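Local coordinates for protein aldolase (Klebsiella pneumoniae, PDB 6VOQ) that binds a zinc ion and belongs to the class II aldolase and adducin family, building a tetramer from four copies of an alpha/beta chain, at residues S73-F78 and H94-Y99; R21-G26 and N176-E181; R152-L157 and V164-S169; N30-L35 and A81-N86; E9-I14 and Q55-V60. One frame throughout, in Å; residues are numbered along the deposited sequence.

Interaction 1: residues S73-F78 and H94-Y99; sequences SKEVTF and HLHSHY. With ZN (zinc ion), chain B.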
# COMPACT_ATOMS: atom_id res chain seq x y z
N SER A 73 -17.03 21.05 -7.48
CA SER A 73 -17.40 19.66 -7.73
C SER A 73 -18.91 19.52 -7.75
O SER A 73 -19.62 20.16 -6.97
CB SER A 73 -16.80 18.77 -6.64
OG SER A 73 -17.15 17.42 -6.85
N LYS A 74 -19.41 18.69 -8.67
CA LYS A 74 -20.85 18.44 -8.71
C LYS A 74 -21.36 17.77 -7.43
O LYS A 74 -22.53 17.92 -7.09
CB LYS A 74 -21.19 17.59 -9.93
CG LYS A 74 -20.61 18.16 -11.21
CD LYS A 74 -20.82 17.27 -12.40
CE LYS A 74 -22.01 17.73 -13.21
NZ LYS A 74 -22.39 16.74 -14.26
N GLU A 75 -20.50 17.05 -6.70
CA GLU A 75 -20.93 16.40 -5.47
C GLU A 75 -21.03 17.36 -4.30
O GLU A 75 -21.52 16.96 -3.23
CB GLU A 75 -19.99 15.25 -5.14
CG GLU A 75 -19.90 14.25 -6.27
CD GLU A 75 -19.15 13.00 -5.90
OE1 GLU A 75 -19.81 11.98 -5.60
OE2 GLU A 75 -17.90 13.03 -5.91
N VAL A 76 -20.60 18.62 -4.47
CA VAL A 76 -20.76 19.62 -3.42
C VAL A 76 -22.24 19.86 -3.15
O VAL A 76 -22.60 20.32 -2.05
CB VAL A 76 -20.02 20.91 -3.82
CG1 VAL A 76 -20.27 22.04 -2.81
CG2 VAL A 76 -18.52 20.63 -3.93
N THR A 77 -23.10 19.54 -4.11
CA THR A 77 -24.55 19.59 -3.89
C THR A 77 -24.95 18.85 -2.62
O THR A 77 -25.71 19.38 -1.80
CB THR A 77 -25.28 19.01 -5.10
OG1 THR A 77 -24.99 19.81 -6.26
CG2 THR A 77 -26.78 19.05 -4.86
N PHE A 78 -24.46 17.62 -2.43
CA PHE A 78 -24.88 16.92 -1.22
C PHE A 78 -23.97 17.21 -0.03
O PHE A 78 -24.34 16.88 1.10
CB PHE A 78 -25.02 15.40 -1.46
CG PHE A 78 -23.74 14.66 -1.83
CD1 PHE A 78 -22.72 14.49 -0.91
CD2 PHE A 78 -23.62 14.06 -3.06
CE1 PHE A 78 -21.57 13.79 -1.25
CE2 PHE A 78 -22.48 13.35 -3.41
CZ PHE A 78 -21.46 13.22 -2.51
N HIS A 94 -15.38 13.62 1.38
CA HIS A 94 -16.01 12.58 0.59
C HIS A 94 -14.95 11.88 -0.22
O HIS A 94 -14.21 12.52 -0.98
CB HIS A 94 -17.09 13.14 -0.32
CG HIS A 94 -17.59 12.13 -1.30
ND1 HIS A 94 -18.14 10.93 -0.91
CD2 HIS A 94 -17.60 12.13 -2.66
CE1 HIS A 94 -18.48 10.24 -1.98
NE2 HIS A 94 -18.16 10.94 -3.06
N LEU A 95 -14.86 10.57 -0.06
CA LEU A 95 -13.89 9.76 -0.78
C LEU A 95 -14.57 8.51 -1.30
O LEU A 95 -15.63 8.11 -0.81
CB LEU A 95 -12.71 9.36 0.11
CG LEU A 95 -11.84 10.45 0.68
CD1 LEU A 95 -10.97 9.81 1.73
CD2 LEU A 95 -11.00 11.07 -0.42
N HIS A 96 -13.95 7.89 -2.29
CA HIS A 96 -14.27 6.51 -2.64
C HIS A 96 -13.24 5.56 -2.06
O HIS A 96 -12.72 4.70 -2.77
CB HIS A 96 -14.38 6.34 -4.16
CG HIS A 96 -15.35 7.28 -4.80
ND1 HIS A 96 -15.56 7.32 -6.16
CD2 HIS A 96 -16.17 8.21 -4.27
CE1 HIS A 96 -16.46 8.24 -6.45
NE2 HIS A 96 -16.85 8.80 -5.32
N SER A 97 -12.91 5.74 -0.78
CA SER A 97 -11.86 4.93 -0.18
C SER A 97 -12.26 3.46 -0.22
O SER A 97 -13.45 3.12 -0.12
CB SER A 97 -11.55 5.40 1.25
OG SER A 97 -12.69 5.38 2.11
N HIS A 98 -11.27 2.59 -0.41
CA HIS A 98 -11.54 1.28 -0.99
C HIS A 98 -12.50 0.46 -0.13
O HIS A 98 -13.54 -0.02 -0.61
CB HIS A 98 -10.24 0.51 -1.21
CG HIS A 98 -10.48 -0.86 -1.74
ND1 HIS A 98 -10.84 -1.10 -3.05
CD2 HIS A 98 -10.50 -2.06 -1.12
CE1 HIS A 98 -11.03 -2.39 -3.22
NE2 HIS A 98 -10.83 -3.00 -2.07
N TYR A 99 -12.18 0.29 1.15
CA TYR A 99 -12.95 -0.62 1.98
C TYR A 99 -14.29 -0.03 2.39
O TYR A 99 -15.27 -0.77 2.51
CB TYR A 99 -12.11 -1.06 3.18
CG TYR A 99 -10.92 -1.86 2.71
CD1 TYR A 99 -11.06 -3.20 2.35
CD2 TYR A 99 -9.67 -1.27 2.55
CE1 TYR A 99 -9.97 -3.93 1.88
CE2 TYR A 99 -8.59 -2.00 2.10
CZ TYR A 99 -8.75 -3.32 1.76
OH TYR A 99 -7.67 -4.04 1.30
ZN ZN B . -18.41 10.28 -5.11
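The zinc site of this class II aldolase-family fold is assembled here: E75, in the turn leading into the 76-83 helix, and H94 and H96, at the end of strand 91-94 and just after it, supply three of the four protein ligands, and H161 completes the set. E75 OE1 binds the zinc ion at 2.3 Å, and H94 NE2 and H96 NE2 bind it at 2.2 Å. Sharing the metal brings E75 OE1 within 3.2 Å of H94 NE2 without any hydrogen bond between them; carboxylate and imidazole stand almost perpendicular, their planes 83° apart. Chi1 of 170° swings the H94 imidazole toward the 73-78 segment. Its ND1 is hydrogen-bonded to P163 O, a second-shell carbonyl that should fix the rotation of the ring and point NE2 at the metal. The ring of H96 stacks on Y121 of a neighbouring subunit, which puts the site next to a subunit interface. S73 OG caps the turn before the helix through a weak bond from E75 N, and V76 N donates to S73 O in a type I turn. F78 completes a T-shaped pair with H94, centroids 5.3 Å apart: its edge meets the imidazole face, CZ standing 4.0 Å from H94 CD2.

Interaction 2: residues R21-G26 and N176-E181; sequences RGYATG and NTEELE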
# COMPACT_ATOMS: atom_id res chain seq x y z
N ARG A 21 -1.42 8.61 -0.16
CA ARG A 21 -1.56 7.43 0.69
C ARG A 21 -2.69 6.51 0.25
O ARG A 21 -3.01 5.56 0.97
CB ARG A 21 -1.73 7.85 2.15
CG ARG A 21 -0.44 8.36 2.76
CD ARG A 21 -0.65 8.88 4.16
NE ARG A 21 -1.75 9.85 4.22
CZ ARG A 21 -2.73 9.80 5.11
NH1 ARG A 21 -2.74 8.83 6.03
NH2 ARG A 21 -3.69 10.71 5.10
N GLY A 22 -3.29 6.75 -0.91
CA GLY A 22 -4.17 5.78 -1.52
C GLY A 22 -5.64 5.93 -1.18
O GLY A 22 -6.46 5.19 -1.73
N TYR A 23 -5.99 6.86 -0.28
CA TYR A 23 -7.39 7.08 0.06
C TYR A 23 -8.18 7.65 -1.12
O TYR A 23 -9.39 7.42 -1.21
CB TYR A 23 -7.50 8.03 1.25
CG TYR A 23 -6.98 7.46 2.53
CD1 TYR A 23 -5.65 7.65 2.91
CD2 TYR A 23 -7.81 6.72 3.36
CE1 TYR A 23 -5.16 7.12 4.08
CE2 TYR A 23 -7.33 6.18 4.54
CZ TYR A 23 -6.00 6.38 4.90
OH TYR A 23 -5.51 5.85 6.07
N ALA A 24 -7.52 8.39 -2.01
CA ALA A 24 -8.16 8.90 -3.22
C ALA A 24 -7.34 8.48 -4.42
O ALA A 24 -6.10 8.54 -4.40
CB ALA A 24 -8.31 10.42 -3.20
N THR A 25 -8.04 8.05 -5.47
CA THR A 25 -7.40 7.66 -6.73
C THR A 25 -8.07 8.40 -7.87
O THR A 25 -9.29 8.57 -7.89
CB THR A 25 -7.51 6.16 -6.98
OG1 THR A 25 -8.85 5.84 -7.39
CG2 THR A 25 -7.16 5.36 -5.73
N GLY A 26 -7.26 8.85 -8.83
CA GLY A 26 -7.81 9.42 -10.04
C GLY A 26 -8.56 10.70 -9.77
O GLY A 26 -8.09 11.59 -9.05
N ASN A 176 -11.51 11.39 11.11
CA ASN A 176 -12.71 10.54 11.17
C ASN A 176 -12.80 9.62 9.97
O ASN A 176 -13.13 8.44 10.10
CB ASN A 176 -13.96 11.40 11.24
CG ASN A 176 -14.05 12.18 12.52
OD1 ASN A 176 -13.36 11.86 13.49
ND2 ASN A 176 -14.89 13.20 12.54
N THR A 177 -12.53 10.16 8.77
CA THR A 177 -12.57 9.34 7.56
C THR A 177 -11.53 8.24 7.61
O THR A 177 -11.81 7.09 7.25
CB THR A 177 -12.35 10.22 6.32
OG1 THR A 177 -13.32 11.27 6.31
CG2 THR A 177 -12.51 9.39 5.07
N GLU A 178 -10.32 8.58 8.04
CA GLU A 178 -9.27 7.57 8.10
C GLU A 178 -9.61 6.50 9.13
O GLU A 178 -9.34 5.32 8.90
CB GLU A 178 -7.93 8.22 8.41
CG GLU A 178 -7.34 8.93 7.23
CD GLU A 178 -6.21 9.84 7.62
OE1 GLU A 178 -6.38 10.61 8.58
OE2 GLU A 178 -5.16 9.80 6.96
N GLU A 179 -10.19 6.91 10.26
CA GLU A 179 -10.62 5.93 11.25
C GLU A 179 -11.72 5.03 10.69
O GLU A 179 -11.70 3.81 10.89
CB GLU A 179 -11.08 6.64 12.52
CG GLU A 179 -11.33 5.71 13.69
CD GLU A 179 -10.06 5.01 14.16
OE1 GLU A 179 -9.01 5.68 14.24
OE2 GLU A 179 -10.12 3.79 14.42
N LEU A 180 -12.68 5.62 9.97
CA LEU A 180 -13.75 4.82 9.38
C LEU A 180 -13.21 3.85 8.35
O LEU A 180 -13.59 2.67 8.33
CB LEU A 180 -14.79 5.73 8.74
CG LEU A 180 -15.89 6.22 9.65
CD1 LEU A 180 -16.59 7.38 8.96
CD2 LEU A 180 -16.85 5.07 9.99
N GLU A 181 -12.32 4.33 7.47
CA GLU A 181 -11.80 3.46 6.42
C GLU A 181 -11.01 2.30 7.02
O GLU A 181 -11.16 1.15 6.59
CB GLU A 181 -10.93 4.27 5.46
CG GLU A 181 -10.10 3.44 4.49
CD GLU A 181 -10.92 2.75 3.41
OE1 GLU A 181 -12.14 3.01 3.27
OE2 GLU A 181 -10.33 1.94 2.68
O HOH W 1 -7.14 4.25 7.35
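R21 and E178 form the charged part of this contact, a salt bridge in which both terminal guanidinium nitrogens close on one carboxylate oxygen. R21 NH1 reaches E178 OE2 at 2.8 Å; R21 NH2 is modelled 2.5 Å from the same oxygen, shorter than usual. OE2 lies practically in the guanidinium plane and is approached nearly along its own C-O bond, while the carboxylate plane is turned 80° from that of the arginine. The arginine chain bends at chi3 (-52°) to bring its end to E178, and R21 NE is tied back to S17 O in the preceding helix, which steadies the group. Y23 CE1 lies over one face of the guanidinium, offset toward its rim. Apolar contact comes from the tyrosine ring: E178 CG makes an off-centre CH-pi contact with it, 4.1 Å from its centroid, and E181 CG touches Y23 CE2 at 3.9 Å. A water adds the last link, lying at the ring edge 2.6 Å from Y23 OH and donating to E178 O. The carboxylate of E181 turns elsewhere, to S97 OG and the backbone N atoms of Y99 and L100. The contact thus pins the loop between helix 4-20 and strand 30-34 onto helix 170-190, beside the start of helix 98-104, with F19, T25 and G26 of a neighbouring subunit packed against it.

Interaction 3: residues R152-L157 and V164-S169; sequences RYNAFL and VVTGSS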
# COMPACT_ATOMS: atom_id res chain seq x y z
N ARG A 152 -28.60 13.79 12.88
CA ARG A 152 -28.38 12.71 13.82
C ARG A 152 -27.10 11.92 13.58
O ARG A 152 -26.69 11.15 14.46
CB ARG A 152 -29.59 11.76 13.82
CG ARG A 152 -30.84 12.38 14.43
CD ARG A 152 -32.12 11.62 14.06
NE ARG A 152 -32.43 11.76 12.64
CZ ARG A 152 -32.56 10.73 11.80
NH1 ARG A 152 -32.42 9.48 12.24
NH2 ARG A 152 -32.84 10.96 10.53
N TYR A 153 -26.43 12.10 12.45
CA TYR A 153 -25.29 11.26 12.13
C TYR A 153 -24.14 12.12 11.63
O TYR A 153 -24.35 13.08 10.89
CB TYR A 153 -25.66 10.20 11.09
CG TYR A 153 -26.77 9.30 11.56
CD1 TYR A 153 -26.51 8.26 12.44
CD2 TYR A 153 -28.08 9.49 11.15
CE1 TYR A 153 -27.51 7.42 12.89
CE2 TYR A 153 -29.09 8.66 11.59
CZ TYR A 153 -28.80 7.62 12.46
OH TYR A 153 -29.79 6.79 12.91
N ASN A 154 -22.92 11.77 12.03
CA ASN A 154 -21.74 12.52 11.65
C ASN A 154 -21.05 11.97 10.42
O ASN A 154 -20.11 12.60 9.92
CB ASN A 154 -20.77 12.58 12.81
CG ASN A 154 -21.43 13.07 14.07
OD1 ASN A 154 -22.21 14.03 14.03
ND2 ASN A 154 -21.16 12.41 15.18
N ALA A 155 -21.47 10.81 9.92
CA ALA A 155 -20.93 10.24 8.70
C ALA A 155 -22.02 9.39 8.06
O ALA A 155 -23.00 9.01 8.71
CB ALA A 155 -19.67 9.41 8.98
N PHE A 156 -21.85 9.12 6.77
CA PHE A 156 -22.89 8.49 5.96
C PHE A 156 -22.24 7.61 4.91
O PHE A 156 -21.23 7.99 4.31
CB PHE A 156 -23.79 9.53 5.26
CG PHE A 156 -24.08 10.74 6.08
CD1 PHE A 156 -25.14 10.75 6.97
CD2 PHE A 156 -23.31 11.89 5.94
CE1 PHE A 156 -25.41 11.87 7.72
CE2 PHE A 156 -23.58 13.01 6.70
CZ PHE A 156 -24.63 13.00 7.59
N LEU A 157 -22.84 6.46 4.65
CA LEU A 157 -22.34 5.57 3.61
C LEU A 157 -23.35 5.59 2.47
O LEU A 157 -24.49 5.14 2.63
CB LEU A 157 -22.12 4.16 4.14
CG LEU A 157 -21.38 3.17 3.25
CD1 LEU A 157 -20.02 3.70 2.85
CD2 LEU A 157 -21.22 1.84 3.96
N VAL A 164 -19.24 9.65 3.20
CA VAL A 164 -19.33 11.10 3.35
C VAL A 164 -19.18 11.35 4.85
O VAL A 164 -20.01 10.89 5.64
CB VAL A 164 -20.67 11.66 2.83
CG1 VAL A 164 -20.79 13.15 3.17
CG2 VAL A 164 -20.80 11.43 1.34
N VAL A 165 -18.11 12.05 5.24
CA VAL A 165 -17.69 12.13 6.64
C VAL A 165 -17.58 13.58 7.06
O VAL A 165 -16.86 14.37 6.42
CB VAL A 165 -16.37 11.38 6.85
CG1 VAL A 165 -16.04 11.28 8.32
CG2 VAL A 165 -16.46 9.98 6.22
N THR A 166 -18.25 13.94 8.16
CA THR A 166 -18.20 15.31 8.68
C THR A 166 -17.18 15.43 9.80
O THR A 166 -16.66 14.44 10.32
CB THR A 166 -19.57 15.79 9.19
OG1 THR A 166 -19.81 15.22 10.48
CG2 THR A 166 -20.69 15.41 8.23
N GLY A 167 -16.91 16.67 10.17
CA GLY A 167 -16.02 16.95 11.27
C GLY A 167 -16.10 18.41 11.66
O GLY A 167 -16.68 19.23 10.95
N SER A 168 -15.50 18.71 12.81
CA SER A 168 -15.44 20.08 13.32
C SER A 168 -14.35 20.90 12.64
O SER A 168 -14.28 22.11 12.87
CB SER A 168 -15.22 20.08 14.83
OG SER A 168 -14.05 19.34 15.17
N SER A 169 -13.51 20.26 11.85
CA SER A 169 -12.53 20.91 10.99
C SER A 169 -12.22 19.95 9.85
O SER A 169 -12.67 18.80 9.85
CB SER A 169 -11.28 21.30 11.77
OG SER A 169 -10.51 20.15 12.09
O HOH W 2 -17.57 12.02 11.55
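N154 O is gripped twice by T166: the backbone N donates at 2.9 Å, nearly in line with the carbonyl, and T166 OG1 donates to the same N154 O at 2.7 Å from a bent approach, 120° at the oxygen. Chi1 of 78° sets OG1 between the threonine's own N and carbonyl carbon, on the side of the neighbouring strand. A water also donates to N154 O and to T166 O, bridging the two backbones. A155 and V165, the next rung, are a non-hydrogen-bonded pair, with A155 CB 4.1 Å from V165 CG1. Beyond it F156 and V164 form an antiparallel hydrogen-bonded pair: F156 N donates to V164 O at 2.8 Å, and V164 N returns the bond to F156 O. The phenyl group of F156 lies on the other face of the sheet, where CD2 touches V164 CG1 at 4.0 Å and CE2 meets the methyl CG2 of T166. The pairing builds the beta hairpin of strands 155-158 and 162-167. Helix 170-190 covers the face bearing A155 and V165 through L180; helices 76-83 and 140-149 cover the F156 face, and strand 91-94 continues the sheet beyond 162-167.

Interaction 4: residues N30-L35 and A81-N86; sequences NLSLLL and AVYLHN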
# COMPACT_ATOMS: atom_id res chain seq x y z
N ASN A 30 -13.84 14.60 -2.99
CA ASN A 30 -13.91 16.05 -2.87
C ASN A 30 -13.91 16.43 -1.40
O ASN A 30 -14.28 15.63 -0.53
CB ASN A 30 -15.13 16.61 -3.59
CG ASN A 30 -16.36 15.76 -3.41
OD1 ASN A 30 -17.03 15.84 -2.39
ND2 ASN A 30 -16.65 14.92 -4.40
N LEU A 31 -13.46 17.65 -1.13
CA LEU A 31 -13.37 18.19 0.22
C LEU A 31 -14.16 19.49 0.26
O LEU A 31 -14.21 20.23 -0.72
CB LEU A 31 -11.90 18.43 0.65
CG LEU A 31 -10.90 17.31 0.30
CD1 LEU A 31 -9.46 17.73 0.56
CD2 LEU A 31 -11.23 16.03 1.06
N SER A 32 -14.78 19.76 1.41
CA SER A 32 -15.37 21.07 1.65
C SER A 32 -15.17 21.47 3.10
O SER A 32 -15.00 20.62 3.98
CB SER A 32 -16.86 21.09 1.28
OG SER A 32 -17.64 20.34 2.21
N LEU A 33 -15.19 22.78 3.34
CA LEU A 33 -15.12 23.30 4.70
C LEU A 33 -15.80 24.67 4.75
O LEU A 33 -15.78 25.43 3.78
CB LEU A 33 -13.67 23.40 5.20
CG LEU A 33 -12.66 24.26 4.43
CD1 LEU A 33 -12.73 25.72 4.84
CD2 LEU A 33 -11.24 23.75 4.65
N LEU A 34 -16.40 24.97 5.90
CA LEU A 34 -17.06 26.25 6.11
C LEU A 34 -16.03 27.35 6.31
O LEU A 34 -15.12 27.23 7.13
CB LEU A 34 -17.99 26.18 7.32
CG LEU A 34 -19.43 25.79 7.00
CD1 LEU A 34 -20.25 25.70 8.28
CD2 LEU A 34 -20.04 26.79 6.03
N LEU A 35 -16.19 28.44 5.57
CA LEU A 35 -15.36 29.61 5.74
C LEU A 35 -15.89 30.47 6.87
O LEU A 35 -17.03 30.29 7.32
CB LEU A 35 -15.30 30.40 4.44
CG LEU A 35 -14.55 29.68 3.30
CD1 LEU A 35 -14.77 30.38 1.97
CD2 LEU A 35 -13.06 29.55 3.61
N ALA A 81 -26.19 19.91 1.58
CA ALA A 81 -27.32 19.33 2.30
C ALA A 81 -26.95 19.00 3.74
O ALA A 81 -27.75 19.24 4.66
CB ALA A 81 -27.83 18.08 1.58
N VAL A 82 -25.74 18.48 3.97
CA VAL A 82 -25.30 18.18 5.33
C VAL A 82 -25.15 19.46 6.15
O VAL A 82 -25.67 19.56 7.26
CB VAL A 82 -23.99 17.37 5.30
CG1 VAL A 82 -23.51 17.11 6.73
CG2 VAL A 82 -24.19 16.08 4.54
N TYR A 83 -24.42 20.44 5.61
CA TYR A 83 -24.21 21.69 6.33
C TYR A 83 -25.53 22.33 6.72
O TYR A 83 -25.67 22.87 7.82
CB TYR A 83 -23.40 22.68 5.49
CG TYR A 83 -21.96 22.30 5.30
CD1 TYR A 83 -21.05 22.45 6.34
CD2 TYR A 83 -21.49 21.83 4.08
CE1 TYR A 83 -19.72 22.11 6.17
CE2 TYR A 83 -20.17 21.48 3.90
CZ TYR A 83 -19.29 21.63 4.94
OH TYR A 83 -17.96 21.30 4.78
N LEU A 84 -26.52 22.30 5.82
CA LEU A 84 -27.79 22.97 6.04
C LEU A 84 -28.65 22.31 7.11
O LEU A 84 -29.68 22.87 7.48
CB LEU A 84 -28.58 23.05 4.73
CG LEU A 84 -28.06 24.03 3.68
CD1 LEU A 84 -28.66 23.68 2.33
CD2 LEU A 84 -28.42 25.46 4.07
N HIS A 85 -28.25 21.13 7.60
CA HIS A 85 -29.02 20.44 8.63
C HIS A 85 -28.13 19.91 9.75
O HIS A 85 -28.50 18.95 10.44
CB HIS A 85 -29.86 19.33 8.01
CG HIS A 85 -30.87 19.86 7.05
ND1 HIS A 85 -30.57 20.09 5.72
CD2 HIS A 85 -32.13 20.30 7.23
CE1 HIS A 85 -31.62 20.62 5.12
NE2 HIS A 85 -32.59 20.75 6.02
N ASN A 86 -26.97 20.52 9.94
CA ASN A 86 -26.10 20.18 11.07
C ASN A 86 -25.15 21.34 11.33
O ASN A 86 -24.11 21.44 10.67
CB ASN A 86 -25.31 18.90 10.79
CG ASN A 86 -24.40 18.54 11.93
OD1 ASN A 86 -24.46 19.14 13.01
ND2 ASN A 86 -23.55 17.53 11.72
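Helix 76-83 packs on the central mixed sheet of the aldolase-family fold here, with Y83 of that helix laid against strand 30-34. Its hydroxyl meets S32: S32 OG and Y83 OH are hydrogen-bonded at 2.8 Å, the serine oxygen lying in the plane of the phenol at the edge of the ring. S32 OG is also hydrogen-bonded to H79 ND1, one turn earlier on the same helix, so a single buried serine hydroxyl joins two helix side chains to the strand. With chi1 at 71°, OG points off the strand to the helix, from where it can serve both. With CG anti to the carbonyl carbon (chi1 -70°), Y83 sends its ring back toward the sheet. L34 supplies the apolar half of the contact: its CG lies 3.8 Å from Y83 CD1 and its CD1 3.9 Å from the same ring atom, the leucine and the tyrosine lying alongside one another and pointing opposite ways. Beyond Y83 the chain enters a type I turn from Y83 to N86, and H85 ND1 donates back to A81 O at 3.1 Å. Around the tyrosine, I92 of strand 91-94 and L40 of strand 40-42 add contacts, and A143 and L146 of helix 140-149 touch A81 and V82 respectively.

Interaction 5: residues E9-I14 and Q55-V60; sequences EEMVQI and QRLSVV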
# COMPACT_ATOMS: atom_id res chain seq x y z
N GLU A 9 -4.92 26.48 2.25
CA GLU A 9 -3.68 25.73 2.41
C GLU A 9 -3.93 24.32 2.97
O GLU A 9 -3.44 23.34 2.40
CB GLU A 9 -2.75 26.53 3.32
CG GLU A 9 -1.32 26.06 3.45
CD GLU A 9 -0.69 25.56 2.15
OE1 GLU A 9 0.22 24.73 2.26
OE2 GLU A 9 -1.06 26.03 1.04
N GLU A 10 -4.69 24.23 4.07
CA GLU A 10 -5.01 22.95 4.68
C GLU A 10 -5.71 22.02 3.69
O GLU A 10 -5.46 20.81 3.68
CB GLU A 10 -5.89 23.18 5.91
CG GLU A 10 -6.33 21.91 6.61
CD GLU A 10 -5.53 21.67 7.87
OE1 GLU A 10 -6.13 21.34 8.92
OE2 GLU A 10 -4.29 21.82 7.80
N MET A 11 -6.61 22.57 2.86
CA MET A 11 -7.34 21.74 1.92
C MET A 11 -6.41 21.13 0.89
O MET A 11 -6.51 19.94 0.59
CB MET A 11 -8.44 22.55 1.24
CG MET A 11 -9.23 21.78 0.21
SD MET A 11 -10.85 22.49 -0.10
CE MET A 11 -11.61 22.20 1.48
N VAL A 12 -5.50 21.93 0.33
CA VAL A 12 -4.51 21.40 -0.61
C VAL A 12 -3.65 20.33 0.04
O VAL A 12 -3.44 19.25 -0.52
CB VAL A 12 -3.65 22.55 -1.17
CG1 VAL A 12 -2.52 22.00 -2.07
CG2 VAL A 12 -4.52 23.54 -1.93
N GLN A 13 -3.14 20.60 1.24
CA GLN A 13 -2.26 19.64 1.91
C GLN A 13 -3.00 18.36 2.22
O GLN A 13 -2.50 17.26 1.97
CB GLN A 13 -1.69 20.26 3.19
CG GLN A 13 -0.75 21.40 2.95
CD GLN A 13 -0.19 21.98 4.24
OE1 GLN A 13 -0.57 21.57 5.34
NE2 GLN A 13 0.72 22.95 4.12
N ILE A 14 -4.20 18.48 2.78
CA ILE A 14 -4.96 17.29 3.12
C ILE A 14 -5.28 16.48 1.87
O ILE A 14 -5.14 15.25 1.86
CB ILE A 14 -6.21 17.69 3.93
CG1 ILE A 14 -5.77 17.95 5.37
CG2 ILE A 14 -7.27 16.61 3.87
CD1 ILE A 14 -6.85 18.27 6.34
N GLN A 55 -5.34 28.70 -4.86
CA GLN A 55 -5.87 29.90 -5.44
C GLN A 55 -7.16 29.69 -6.20
O GLN A 55 -7.93 30.65 -6.33
CB GLN A 55 -4.80 30.48 -6.35
CG GLN A 55 -3.91 31.43 -5.60
CD GLN A 55 -4.78 32.40 -4.80
OE1 GLN A 55 -5.17 33.46 -5.28
NE2 GLN A 55 -5.19 31.95 -3.60
N ARG A 56 -7.45 28.48 -6.66
CA ARG A 56 -8.58 28.21 -7.53
C ARG A 56 -9.62 27.30 -6.89
O ARG A 56 -10.57 26.89 -7.56
CB ARG A 56 -8.08 27.64 -8.85
CG ARG A 56 -7.48 28.72 -9.74
CD ARG A 56 -6.45 28.16 -10.69
NE ARG A 56 -6.93 26.95 -11.35
CZ ARG A 56 -7.68 26.94 -12.45
NH1 ARG A 56 -8.02 28.08 -13.03
NH2 ARG A 56 -8.08 25.78 -12.97
N LEU A 57 -9.48 27.00 -5.60
CA LEU A 57 -10.51 26.24 -4.91
C LEU A 57 -11.83 26.99 -4.96
O LEU A 57 -11.87 28.22 -4.86
CB LEU A 57 -10.09 25.97 -3.47
CG LEU A 57 -8.83 25.13 -3.26
CD1 LEU A 57 -8.34 25.32 -1.84
CD2 LEU A 57 -9.08 23.65 -3.54
N SER A 58 -12.91 26.25 -5.15
CA SER A 58 -14.22 26.87 -5.31
C SER A 58 -14.71 27.46 -4.00
O SER A 58 -14.42 26.95 -2.92
CB SER A 58 -15.23 25.84 -5.81
OG SER A 58 -14.60 24.93 -6.70
N VAL A 59 -15.48 28.53 -4.12
CA VAL A 59 -16.24 29.08 -3.01
C VAL A 59 -17.69 29.20 -3.47
O VAL A 59 -17.97 29.83 -4.49
CB VAL A 59 -15.70 30.43 -2.53
CG1 VAL A 59 -16.59 30.98 -1.44
CG2 VAL A 59 -14.28 30.29 -2.03
N VAL A 60 -18.60 28.61 -2.70
CA VAL A 60 -20.02 28.58 -3.01
C VAL A 60 -20.79 28.85 -1.72
O VAL A 60 -20.31 28.55 -0.62
CB VAL A 60 -20.40 27.21 -3.65
CG1 VAL A 60 -19.95 26.07 -2.76
CG2 VAL A 60 -21.88 27.12 -3.93
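M11 and L57 make the tight half of this contact, in which helix 4-20 of the aldolase-family alpha/beta fold covers L57, the residue leading into strand 58-60. No hydrogen bond crosses between the two segments; the hold is entirely apolar. The methionine and leucine chains are laid side by side, head to tail, and both methyls of L57 meet the methionine: CD2 lies 4.0 Å from M11 SD, and CD1 touches M11 CB at 4.1 Å. M11 reaches across because CG is anti to its backbone N (chi1 178°) and the chain stays extended through chi2 before bending at SD. Behind this pair, L41 touches both M11 and L57, and L31 and L33 of strand 30-34 also pack on M11, so the thioether is sunk in the core. The outer side is looser. A54 lies against V12, and farther round the helix Q13 faces solvent. At the other segment, the exposed R56 forms a salt bridge with D70, and L57 O accepts from R8 NH1, a polar tie back to the helix. The partly exposed edge of the contact ends at V12 CG2, 4.2 Å from L57 CD1.

From the N terminus, interaction 5 closes the first loop, bringing strand 58-60 back to helix 4-20. Interaction 4 crosses it, its first segment falling inside that loop and its second beyond; M11 of interaction 5 packs on L33 of interaction 4. Interaction 1 crosses interaction 4 in turn, and both draw on helix 76-83; H94 O and N30 N join them. Interaction 3 follows in series as a short hairpin, its V164 touching H94 and F78. Interaction 2 spans widest, from residue 21 to 181, and encloses interactions 1, 3 and 4 while crossing interaction 5. E181 bonds to S97 and N176 to T166, tying helix 170-190 to the sheet and the zinc-binding segment.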